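Local atomic coordinates of spike protein P1 (Pseudoalteromonas phage pm2, PDB entry 2VVE), a protein that serves as the receptor-binding spike at the fivefold vertices of the phage capsid, its C-terminal part recognising the host receptor. Residues A[109-120]-A[197-207]. Residues are numbered along the deposited sequence; the frame is centred on the assembly and turned at random.
Sequences EANNVPFFDIDV and LSAGVHRVFPV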
loop_
_atom_site.group_PDB
_atom_site.type_symbol
_atom_site.label_atom_id
_atom_site.label_comp_id
_atom_site.label_asym_id
_atom_site.label_seq_id
_atom_site.Cartn_x
_atom_site.Cartn_y
_atom_site.Cartn_z
ATOM N N GLU A 109 7.178 -5.823 -30.606
ATOM C CA GLU A 109 6.585 -6.660 -29.561
ATOM C C GLU A 109 5.551 -7.610 -30.175
ATOM O O GLU A 109 5.477 -8.777 -29.790
ATOM C CB GLU A 109 5.965 -5.802 -28.443
ATOM C CG GLU A 109 6.978 -4.976 -27.666
ATOM C CD GLU A 109 6.361 -4.241 -26.481
ATOM O OE1 GLU A 109 5.219 -4.565 -26.091
ATOM O OE2 GLU A 109 7.019 -3.329 -25.948
ATOM N N ALA A 110 4.775 -7.115 -31.142
ATOM C CA ALA A 110 3.738 -7.925 -31.798
ATOM C C ALA A 110 4.344 -9.136 -32.519
ATOM O O ALA A 110 3.693 -10.174 -32.687
ATOM C CB ALA A 110 2.923 -7.072 -32.771
ATOM N N ASN A 111 5.593 -8.972 -32.953
ATOM C CA ASN A 111 6.276 -9.985 -33.737
ATOM C C ASN A 111 7.313 -10.733 -32.907
ATOM O O ASN A 111 8.212 -11.391 -33.450
ATOM C CB ASN A 111 6.894 -9.343 -34.975
ATOM C CG ASN A 111 5.872 -9.120 -36.068
ATOM O OD1 ASN A 111 5.499 -10.062 -36.778
ATOM N ND2 ASN A 111 5.393 -7.880 -36.204
ATOM N N ASN A 112 7.147 -10.643 -31.589
ATOM C CA ASN A 112 7.948 -11.389 -30.627
ATOM C C ASN A 112 9.446 -11.172 -30.725
ATOM O O ASN A 112 10.217 -12.135 -30.659
ATOM C CB ASN A 112 7.608 -12.885 -30.697
ATOM C CG ASN A 112 6.198 -13.178 -30.205
ATOM O OD1 ASN A 112 5.573 -12.348 -29.540
ATOM N ND2 ASN A 112 5.692 -14.357 -30.532
ATOM N N VAL A 113 9.854 -9.910 -30.889
ATOM C CA VAL A 113 11.269 -9.551 -30.767
ATOM C C VAL A 113 11.579 -9.348 -29.271
ATOM O O VAL A 113 11.043 -8.417 -28.657
ATOM C CB VAL A 113 11.614 -8.270 -31.589
ATOM C CG1 VAL A 113 13.106 -7.881 -31.412
ATOM C CG2 VAL A 113 11.240 -8.444 -33.073
ATOM N N PRO A 114 12.406 -10.235 -28.665
ATOM C CA PRO A 114 12.746 -10.067 -27.250
ATOM C C PRO A 114 13.352 -8.715 -26.911
ATOM O O PRO A 114 14.148 -8.156 -27.681
ATOM C CB PRO A 114 13.742 -11.205 -26.989
ATOM C CG PRO A 114 13.319 -12.268 -27.956
ATOM C CD PRO A 114 13.001 -11.471 -29.202
ATOM N N PHE A 115 12.958 -8.196 -25.760
ATOM C CA PHE A 115 13.450 -6.907 -25.289
ATOM C C PHE A 115 13.850 -6.980 -23.819
ATOM O O PHE A 115 13.587 -7.972 -23.111
ATOM C CB PHE A 115 12.370 -5.824 -25.487
ATOM C CG PHE A 115 11.092 -6.090 -24.727
ATOM C CD1 PHE A 115 10.996 -5.813 -23.359
ATOM C CD2 PHE A 115 9.986 -6.638 -25.383
ATOM C CE1 PHE A 115 9.813 -6.067 -22.664
ATOM C CE2 PHE A 115 8.801 -6.897 -24.697
ATOM C CZ PHE A 115 8.716 -6.614 -23.334
ATOM N N PHE A 116 14.496 -5.920 -23.351
ATOM C CA PHE A 116 14.696 -5.733 -21.921
ATOM C C PHE A 116 14.544 -4.244 -21.651
ATOM O O PHE A 116 14.649 -3.432 -22.570
ATOM C CB PHE A 116 16.060 -6.277 -21.470
ATOM C CG PHE A 116 17.237 -5.526 -22.038
ATOM C CD1 PHE A 116 17.785 -4.453 -21.334
ATOM C CD2 PHE A 116 17.777 -5.870 -23.273
ATOM C CE1 PHE A 116 18.867 -3.745 -21.835
ATOM C CE2 PHE A 116 18.860 -5.158 -23.797
ATOM C CZ PHE A 116 19.400 -4.091 -23.072
ATOM N N ASP A 117 14.298 -3.892 -20.397
ATOM C CA ASP A 117 14.111 -2.497 -20.019
ATOM C C ASP A 117 15.316 -1.993 -19.216
ATOM O O ASP A 117 15.904 -2.742 -18.424
ATOM C CB ASP A 117 12.828 -2.323 -19.185
ATOM C CG ASP A 117 11.547 -2.532 -19.999
ATOM O OD1 ASP A 117 11.565 -2.346 -21.232
ATOM O OD2 ASP A 117 10.507 -2.880 -19.397
ATOM N N ILE A 118 15.678 -0.731 -19.437
ATOM C CA ILE A 118 16.657 -0.045 -18.582
ATOM C C ILE A 118 15.915 1.042 -17.814
ATOM O O ILE A 118 15.330 1.941 -18.415
ATOM C CB ILE A 118 17.821 0.601 -19.380
ATOM C CG1 ILE A 118 18.513 -0.427 -20.280
ATOM C CG2 ILE A 118 18.824 1.292 -18.425
ATOM C CD1 ILE A 118 19.535 0.190 -21.245
ATOM N N ASP A 119 15.951 0.955 -16.489
ATOM C CA ASP A 119 15.363 1.997 -15.654
ATOM C C ASP A 119 16.442 3.021 -15.331
ATOM O O ASP A 119 17.316 2.775 -14.487
ATOM C CB ASP A 119 14.759 1.389 -14.384
ATOM C CG ASP A 119 13.937 2.384 -13.580
ATOM O OD1 ASP A 119 13.695 3.514 -14.057
ATOM O OD2 ASP A 119 13.527 2.022 -12.458
ATOM N N VAL A 120 16.377 4.166 -16.014
ATOM C CA VAL A 120 17.364 5.237 -15.843
ATOM C C VAL A 120 17.010 6.083 -14.613
ATOM O O VAL A 120 15.994 6.786 -14.609
ATOM C CB VAL A 120 17.487 6.106 -17.122
ATOM C CG1 VAL A 120 18.501 7.226 -16.936
ATOM C CG2 VAL A 120 17.901 5.246 -18.302
ATOM N N LEU A 197 20.032 8.917 -22.178
ATOM C CA LEU A 197 18.597 8.740 -21.937
ATOM C C LEU A 197 18.040 9.608 -20.818
ATOM O O LEU A 197 18.702 9.852 -19.818
ATOM C CB LEU A 197 18.290 7.275 -21.621
ATOM C CG LEU A 197 18.687 6.204 -22.648
ATOM C CD1 LEU A 197 18.454 4.806 -22.088
ATOM C CD2 LEU A 197 17.978 6.383 -23.998
ATOM N N SER A 198 16.796 10.048 -21.001
ATOM C CA SER A 198 16.043 10.720 -19.950
ATOM C C SER A 198 15.720 9.746 -18.825
ATOM O O SER A 198 15.650 8.529 -19.046
ATOM C CB SER A 198 14.747 11.287 -20.529
ATOM O OG SER A 198 14.043 10.280 -21.223
ATOM N N ALA A 199 15.525 10.284 -17.623
ATOM C CA ALA A 199 15.150 9.479 -16.466
ATOM C C ALA A 199 13.880 8.703 -16.774
ATOM O O ALA A 199 13.002 9.184 -17.503
ATOM C CB ALA A 199 14.954 10.354 -15.235
ATOM N N GLY A 200 13.797 7.496 -16.231
ATOM C CA GLY A 200 12.650 6.635 -16.475
ATOM C C GLY A 200 13.012 5.362 -17.207
ATOM O O GLY A 200 14.186 5.093 -17.484
ATOM N N VAL A 201 11.987 4.586 -17.531
ATOM C CA VAL A 201 12.172 3.289 -18.145
ATOM C C VAL A 201 12.277 3.456 -19.658
ATOM O O VAL A 201 11.487 4.179 -20.268
ATOM C CB VAL A 201 11.019 2.327 -17.758
ATOM C CG1 VAL A 201 11.129 1.006 -18.485
ATOM C CG2 VAL A 201 10.993 2.112 -16.246
ATOM N N HIS A 202 13.273 2.802 -20.249
ATOM C CA HIS A 202 13.425 2.742 -21.692
ATOM C C HIS A 202 13.514 1.271 -22.085
ATOM O O HIS A 202 14.178 0.473 -21.419
ATOM C CB HIS A 202 14.681 3.482 -22.170
ATOM C CG HIS A 202 14.643 4.959 -21.912
ATOM N ND1 HIS A 202 14.256 5.868 -22.870
ATOM C CD2 HIS A 202 14.900 5.678 -20.790
ATOM C CE1 HIS A 202 14.298 7.086 -22.363
ATOM N NE2 HIS A 202 14.681 6.999 -21.100
ATOM N N ARG A 203 12.822 0.927 -23.156
ATOM C CA ARG A 203 12.785 -0.457 -23.643
ATOM C C ARG A 203 13.786 -0.624 -24.783
ATOM O O ARG A 203 13.875 0.233 -25.678
ATOM C CB ARG A 203 11.378 -0.833 -24.100
ATOM C CG ARG A 203 11.196 -2.290 -24.515
ATOM C CD ARG A 203 9.747 -2.719 -24.297
ATOM N NE ARG A 203 9.444 -2.799 -22.857
ATOM C CZ ARG A 203 8.243 -3.056 -22.345
ATOM N NH1 ARG A 203 7.210 -3.250 -23.147
ATOM N NH2 ARG A 203 8.080 -3.119 -21.022
ATOM N N VAL A 204 14.527 -1.733 -24.730
ATOM C CA VAL A 204 15.627 -2.014 -25.665
ATOM C C VAL A 204 15.408 -3.333 -26.408
ATOM O O VAL A 204 15.233 -4.378 -25.777
ATOM C CB VAL A 204 17.003 -2.080 -24.925
ATOM C CG1 VAL A 204 18.146 -2.277 -25.929
ATOM C CG2 VAL A 204 17.229 -0.840 -24.061
ATOM N N PHE A 205 15.429 -3.272 -27.743
ATOM C CA PHE A 205 15.315 -4.457 -28.610
ATOM C C PHE A 205 16.666 -4.735 -29.305
ATOM O O PHE A 205 17.070 -3.996 -30.220
ATOM C CB PHE A 205 14.240 -4.262 -29.695
ATOM C CG PHE A 205 12.854 -3.988 -29.172
ATOM C CD1 PHE A 205 11.914 -5.017 -29.108
ATOM C CD2 PHE A 205 12.470 -2.701 -28.794
ATOM C CE1 PHE A 205 10.620 -4.773 -28.647
ATOM C CE2 PHE A 205 11.170 -2.450 -28.329
ATOM C CZ PHE A 205 10.253 -3.487 -28.249
ATOM N N PRO A 206 17.384 -5.780 -28.867
ATOM C CA PRO A 206 18.577 -6.198 -29.610
ATOM C C PRO A 206 18.174 -6.894 -30.915
ATOM O O PRO A 206 17.461 -7.908 -30.894
ATOM C CB PRO A 206 19.282 -7.169 -28.640
ATOM C CG PRO A 206 18.623 -6.952 -27.299
ATOM C CD PRO A 206 17.202 -6.585 -27.643
ATOM N N VAL A 207 18.619 -6.339 -32.042
ATOM C CA VAL A 207 18.192 -6.822 -33.359
ATOM C C VAL A 207 19.313 -6.919 -34.377
ATOM O O VAL A 207 20.378 -6.293 -34.215
ATOM C CB VAL A 207 17.089 -5.900 -33.978
ATOM C CG1 VAL A 207 15.894 -5.777 -33.046
ATOM C CG2 VAL A 207 17.656 -4.523 -34.333
HETATM O O HOH W 1 15.921 -9.463 -29.283
#
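E109, in the last turn of helix 105-110, reaches R203 with its extended chain. R203 NH1 donates to E109 OE2 at 2.8 Å, from above the carboxylate plane. R105 is a second salt-bridge partner of that oxygen. E109 CG meets the rim of the F205 ring at CZ. After the helix ends in a Schellman motif, V113 CG1 touches both F205 CD1 and V207 CG1. P114 O and P206 O are joined by one water. In F115, chi1 61° places CG over the backbone, flanked by N and C, and sets one ring face against R203. R203 CD makes a CH-pi contact with that face, and the R203 guanidinium stacks on it, planes at 16°. F115 also turns an edge toward the face of F205, in an offset edge-to-face pair. The F116 ring lies over V204, whose CB sits 3.8 Å from the ring centroid. R203 grips the D117 carboxylate side-on in a salt bridge, R203 NE to D117 OD1 at 2.7 Å and R203 NH2 to D117 OD2 at 2.9 Å. Both oxygens use syn lone pairs, and the planar groups are nearly coplanar. The guanidinium is thus fixed by two carboxylates and one ring. I118 CD1 packs on V204 CG2. V120 CG2 touches L197 and H202, whose NE2 donates to S198 O. F116, I118 and V120 form hydrogen-bonded pairs with V204, H202 and G200. This antiparallel strand pair is consistent with a jelly-roll-type beta sandwich: D117 and R203 on one face, with E109 reaching in from the helix; F116, I118, V120, H202 and V204 buried on the other.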